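Local coordinates for serpin (Taeniopygia guttata, PDB 5HGC), which binds cortisol and belongs to the serpin family, many of whose members inhibit serine proteases, at residues N143-I146 against E147-H151. Residues are numbered along the deposited sequence; the frame is centred on the assembly and turned at random.
Sequences NDYI and ERKTH
Tyr145 and Lys149, one helical turn apart near the C-terminal end of helix 135-149, run side by side in the same direction. With CG anti to the backbone N (chi1 166°), the Tyr145 ring leans toward the next turn, where Lys149 CG meets it obliquely, 4.0 Å from CZ; farther out, Lys149 CE lies 3.9 Å from the Tyr145 OH. That hydroxyl is hydrogen-bonded to Glu126, while Phe128 meets the ring edge-to-face. Without the ring and hydroxyl, as with an alanine here, Glu126 would probably lose a partner, Phe128 its edge-to-face neighbour, and the Lys149 chain its side support. Backbone bonds hold the turn: Glu147 N to Asn143 O, Arg148 N to Asp144 O and Lys149 N to Tyr145 O, each 2.9 Å. The next, Thr150 N to Ile146 O, is weak at 3.1 Å. Thr150 OG1 sits 3.0 Å from Ile146 O and accepts a hydrogen bond from Ile154 N. His151, with positive phi, closes the helix as the C' residue of a Schellman motif. Asp144 OD1 and Glu147 OE1 stand 4.3 Å apart, mildly unfavourable if both are ionised. The chemistry implies an amphipathic end to serpin helix F: Tyr145, Ile146 and Thr150 pack on sheet A, the acidic pair on a partly exposed flank.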
# COMPACT_ATOMS: atom_id res chain seq x y z
N ASN A 143 -18.96 6.27 -5.85
CA ASN A 143 -17.85 6.95 -6.51
C ASN A 143 -17.74 8.42 -6.15
O ASN A 143 -16.62 8.97 -6.04
CB ASN A 143 -17.92 6.76 -8.01
CG ASN A 143 -17.73 5.31 -8.42
OD1 ASN A 143 -16.96 4.55 -7.78
ND2 ASN A 143 -18.44 4.89 -9.48
N ASP A 144 -18.89 9.04 -5.91
CA ASP A 144 -18.93 10.38 -5.39
C ASP A 144 -18.36 10.45 -3.98
O ASP A 144 -17.73 11.45 -3.60
CB ASP A 144 -20.36 10.92 -5.38
CG ASP A 144 -20.87 11.24 -6.79
OD1 ASP A 144 -20.05 11.27 -7.75
OD2 ASP A 144 -22.09 11.45 -6.92
N TYR A 145 -18.58 9.36 -3.23
CA TYR A 145 -18.11 9.27 -1.88
C TYR A 145 -16.58 9.23 -1.86
O TYR A 145 -15.94 10.02 -1.12
CB TYR A 145 -18.73 8.09 -1.18
CG TYR A 145 -18.03 7.76 0.09
CD1 TYR A 145 -18.20 8.57 1.24
CD2 TYR A 145 -17.14 6.64 0.15
CE1 TYR A 145 -17.52 8.26 2.41
CE2 TYR A 145 -16.44 6.35 1.31
CZ TYR A 145 -16.66 7.15 2.43
OH TYR A 145 -16.04 6.81 3.56
N ILE A 146 -16.02 8.33 -2.68
CA ILE A 146 -14.55 8.19 -2.82
C ILE A 146 -13.96 9.48 -3.32
O ILE A 146 -12.93 9.92 -2.80
CB ILE A 146 -14.11 7.03 -3.72
CG1 ILE A 146 -14.91 5.75 -3.41
CG2 ILE A 146 -12.60 6.78 -3.61
CD1 ILE A 146 -14.70 5.11 -2.04
N GLU A 147 -14.61 10.10 -4.29
CA GLU A 147 -14.11 11.34 -4.82
C GLU A 147 -14.08 12.46 -3.79
O GLU A 147 -13.09 13.21 -3.70
CB GLU A 147 -14.91 11.75 -6.04
CG GLU A 147 -14.48 13.10 -6.62
CD GLU A 147 -15.23 13.39 -7.90
OE1 GLU A 147 -15.94 12.47 -8.39
OE2 GLU A 147 -15.11 14.53 -8.40
N ARG A 148 -15.13 12.57 -3.00
CA ARG A 148 -15.25 13.68 -2.09
C ARG A 148 -14.26 13.48 -0.94
O ARG A 148 -13.62 14.44 -0.47
CB ARG A 148 -16.70 13.80 -1.59
CG ARG A 148 -16.92 15.08 -0.84
CD ARG A 148 -18.36 15.54 -0.86
NE ARG A 148 -18.42 16.85 -0.19
CZ ARG A 148 -19.51 17.59 0.02
NH1 ARG A 148 -20.74 17.22 -0.38
NH2 ARG A 148 -19.36 18.74 0.66
N LYS A 149 -14.13 12.23 -0.53
CA LYS A 149 -13.31 11.80 0.60
C LYS A 149 -11.82 12.06 0.26
O LYS A 149 -11.03 12.37 1.14
CB LYS A 149 -13.63 10.30 0.86
CG LYS A 149 -13.66 9.76 2.28
CD LYS A 149 -14.09 10.74 3.36
CE LYS A 149 -14.26 10.04 4.71
NZ LYS A 149 -13.10 9.59 5.55
N THR A 150 -11.46 12.02 -1.03
CA THR A 150 -10.06 12.08 -1.44
C THR A 150 -9.74 13.42 -2.06
O THR A 150 -8.74 13.55 -2.77
CB THR A 150 -9.60 10.91 -2.38
OG1 THR A 150 -10.27 10.99 -3.63
CG2 THR A 150 -9.84 9.54 -1.76
N HIS A 151 -10.57 14.41 -1.78
CA HIS A 151 -10.45 15.77 -2.36
C HIS A 151 -10.17 15.73 -3.86
O HIS A 151 -9.40 16.51 -4.36
CB HIS A 151 -9.44 16.64 -1.58
CG HIS A 151 -9.87 16.89 -0.16
ND1 HIS A 151 -8.99 17.27 0.82
CD2 HIS A 151 -11.08 16.78 0.45
CE1 HIS A 151 -9.64 17.40 1.97
NE2 HIS A 151 -10.91 17.11 1.77